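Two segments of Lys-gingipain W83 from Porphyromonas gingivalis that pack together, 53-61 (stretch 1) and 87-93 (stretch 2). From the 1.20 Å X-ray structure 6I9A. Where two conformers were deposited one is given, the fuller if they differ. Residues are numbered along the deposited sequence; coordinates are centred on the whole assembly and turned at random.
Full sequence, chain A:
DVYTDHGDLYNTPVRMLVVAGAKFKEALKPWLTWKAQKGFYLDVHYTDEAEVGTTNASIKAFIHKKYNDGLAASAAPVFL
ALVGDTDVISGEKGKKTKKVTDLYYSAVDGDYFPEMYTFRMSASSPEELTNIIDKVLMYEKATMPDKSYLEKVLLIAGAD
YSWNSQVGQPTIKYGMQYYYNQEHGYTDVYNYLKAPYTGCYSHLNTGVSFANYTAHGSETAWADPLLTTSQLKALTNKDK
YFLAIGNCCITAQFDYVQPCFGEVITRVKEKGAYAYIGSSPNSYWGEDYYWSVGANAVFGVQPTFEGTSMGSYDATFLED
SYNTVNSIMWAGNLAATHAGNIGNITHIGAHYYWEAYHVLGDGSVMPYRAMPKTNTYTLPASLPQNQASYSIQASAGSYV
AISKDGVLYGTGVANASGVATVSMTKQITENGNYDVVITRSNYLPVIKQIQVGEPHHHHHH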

# COMPACT_ATOMS: atom_id res chain seq x y z
N GLY A 53 12.52 20.63 -10.28
CA GLY A 53 12.02 21.91 -9.81
C GLY A 53 11.37 21.79 -8.44
O GLY A 53 11.51 20.76 -7.75
N THR A 54 10.63 22.82 -8.06
CA THR A 54 10.05 22.89 -6.72
C THR A 54 8.54 23.17 -6.72
O THR A 54 7.95 23.28 -5.65
CB THR A 54 10.78 24.02 -5.91
OG1 THR A 54 10.68 25.24 -6.67
CG2 THR A 54 12.22 23.68 -5.65
N THR A 55 7.90 23.24 -7.89
CA THR A 55 6.48 23.59 -7.94
C THR A 55 5.62 22.41 -8.35
O THR A 55 6.12 21.46 -8.95
CB THR A 55 6.23 24.75 -8.94
OG1 THR A 55 6.58 24.30 -10.25
CG2 THR A 55 6.99 26.02 -8.58
N ASN A 56 4.32 22.50 -8.09
CA ASN A 56 3.43 21.44 -8.55
C ASN A 56 3.60 21.23 -10.07
O ASN A 56 3.70 20.07 -10.52
CB ASN A 56 1.99 21.81 -8.25
CG ASN A 56 1.06 20.73 -8.72
OD1 ASN A 56 1.13 19.59 -8.25
ND2 ASN A 56 0.14 21.06 -9.60
N ALA A 57 3.63 22.35 -10.84
CA ALA A 57 3.73 22.21 -12.28
C ALA A 57 5.03 21.53 -12.73
O ALA A 57 5.00 20.67 -13.61
CB ALA A 57 3.62 23.57 -12.95
N SER A 58 6.18 21.91 -12.13
CA SER A 58 7.45 21.35 -12.57
C SER A 58 7.54 19.87 -12.14
O SER A 58 8.00 19.04 -12.91
CB SER A 58 8.62 22.17 -12.02
OG SER A 58 8.82 22.01 -10.61
N ILE A 59 7.11 19.58 -10.91
CA ILE A 59 7.21 18.21 -10.42
C ILE A 59 6.30 17.29 -11.25
O ILE A 59 6.72 16.19 -11.64
CB ILE A 59 6.85 18.17 -8.90
CG1 ILE A 59 7.95 18.88 -8.08
CG2 ILE A 59 6.61 16.70 -8.43
CD1 ILE A 59 7.49 19.23 -6.69
N LYS A 60 5.08 17.76 -11.54
CA LYS A 60 4.17 16.96 -12.35
C LYS A 60 4.75 16.75 -13.77
O LYS A 60 4.71 15.62 -14.32
CB LYS A 60 2.80 17.65 -12.40
CG LYS A 60 1.75 16.89 -13.22
CD LYS A 60 0.30 17.47 -12.94
CE LYS A 60 0.09 18.88 -13.32
NZ LYS A 60 -1.35 19.18 -13.18
N ALA A 61 5.30 17.83 -14.40
CA ALA A 61 5.82 17.66 -15.75
C ALA A 61 6.99 16.66 -15.74
O ALA A 61 7.10 15.86 -16.67
CB ALA A 61 6.27 19.00 -16.31
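Stretch 2, residues 87-93: DVISGEK

Stretch 1 begins as a loop and enters a helix at Asn56 that continues beyond Ala61. Stretch 2 is extended but irregular: Asp87 to Gly91 form a loop, and Glu92 and Lys93 belong to a strand. The backbones are nearest in register at Asn56 and Ser90, whose CA atoms lie 5.9 Å apart, and at Thr54 and Val88, with 7.0 Å between CA atoms. The order of these pairs shows that stretch 2 advances in the same sense as the start of stretch 1, from the loop before the helix toward its first turn. The chain changes direction at Val88-Ile89 and then runs nearly straight into the strand; Gly91 on this path has phi/psi of 66°/-169°, and the positive phi by itself favours glycine.

The first turn of the helix is closed by Thr55 at the N-cap position, where Ser58 N donates to Thr55 OG1 (3.1 Å), while Thr55 N donates in return to Ser58 OG (3.1 Å). From here the backbone bonds Ile59 N to Thr55 O and Lys60 N to Asn56 O, both 2.9 Å, set the helical spacing that turns Asn56, Ile59 and Lys60 toward stretch 2, whereas Ala57 points away.

No direct backbone hydrogen bond joins the two stretches. Thr54 O and Val88 O, 4.3 Å apart, are both acceptors and are linked through water: water 2 donates to each, at 2.7 Å from Thr54 O and 2.7 Å from Val88 O. Water 1 accepts from Ser90 N (3.0 Å) and donates to Val88 O (3.3 Å), with a weak bond to Thr54 O (3.3 Å). Water 4 extends the solvent link, accepting from Asn56 N (2.8 Å) and donating to Ser90 OG (3.3 Å).

The apolar part of the contact is small. Ile59 CD1 approaches Val88 O at 3.8 Å and Ile89 CG1 at 4.3 Å, so the end of this buried isoleucine lies against both backbone and side chain. Asn56 packs beside Ser90, its CB 3.4 Å from Ser90 OG, which itself donates to Gly91 O (2.8 Å).

Glu92 anchors the far end. With chi1 in the p well, its carboxylate reaches the helix, where Glu92 OE1 accepts from Asn56 ND2 at 3.0 Å in a nearly linear bond (168°) and forms a salt bridge with Lys60 NZ at 2.9 Å. Water 3 also donates to Glu92 OE1 (2.9 Å) and to Asn56 OD1 (2.9 Å), so one carboxylate oxygen gathers two side chains, one helical turn apart, and a bridging water. In all, the contact buries 288 Å², both sides summed.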

# COMPACT_ATOMS: atom_id res chain seq x y z
N ASP A 87 4.50 21.06 1.94
CA ASP A 87 5.45 22.19 1.89
C ASP A 87 6.53 21.92 0.82
O ASP A 87 7.19 22.87 0.39
CB ASP A 87 6.11 22.41 3.25
CG ASP A 87 6.87 21.27 3.87
OD1 ASP A 87 6.60 20.07 3.50
OD2 ASP A 87 7.73 21.54 4.71
N VAL A 88 6.72 20.68 0.38
CA VAL A 88 7.74 20.36 -0.63
C VAL A 88 7.10 19.73 -1.91
O VAL A 88 7.60 19.96 -3.01
CB VAL A 88 8.93 19.54 -0.14
CG1 VAL A 88 9.80 20.29 0.86
CG2 VAL A 88 8.52 18.20 0.43
N ILE A 89 6.03 18.93 -1.77
CA ILE A 89 5.34 18.35 -2.94
C ILE A 89 3.88 18.67 -2.71
O ILE A 89 3.23 18.07 -1.86
CB ILE A 89 5.61 16.85 -3.12
CG1 ILE A 89 7.11 16.59 -3.33
CG2 ILE A 89 4.80 16.34 -4.33
CD1 ILE A 89 7.47 15.06 -3.21
N SER A 90 3.37 19.72 -3.34
CA SER A 90 2.10 20.29 -2.88
C SER A 90 0.84 19.49 -3.16
O SER A 90 -0.14 19.70 -2.44
CB SER A 90 1.89 21.68 -3.48
OG SER A 90 1.83 21.58 -4.89
N GLY A 91 0.83 18.66 -4.18
CA GLY A 91 -0.43 18.18 -4.72
C GLY A 91 -1.21 19.35 -5.34
O GLY A 91 -0.66 20.46 -5.53
N GLU A 92 -2.48 19.13 -5.70
CA GLU A 92 -3.29 20.23 -6.22
C GLU A 92 -4.72 19.94 -5.81
O GLU A 92 -5.04 18.84 -5.35
CB GLU A 92 -3.14 20.42 -7.74
CG GLU A 92 -3.67 19.26 -8.57
CD GLU A 92 -3.35 19.47 -10.04
OE1 GLU A 92 -2.18 19.31 -10.44
OE2 GLU A 92 -4.29 19.80 -10.80
N LYS A 93 -5.59 20.90 -6.04
CA LYS A 93 -7.01 20.78 -5.68
C LYS A 93 -7.71 19.87 -6.69
O LYS A 93 -7.60 20.09 -7.90
CB LYS A 93 -7.60 22.20 -5.67
CG LYS A 93 -8.98 22.35 -5.08
CD LYS A 93 -9.39 23.82 -4.98
CE LYS A 93 -10.86 24.02 -5.22
NZ LYS A 93 -11.12 24.37 -6.63
O HOH W 1 5.29 21.55 -4.70
O HOH W 2 9.29 21.97 -3.67
O HOH W 3 -0.48 17.36 -9.22
O HOH W 4 3.72 24.08 -5.85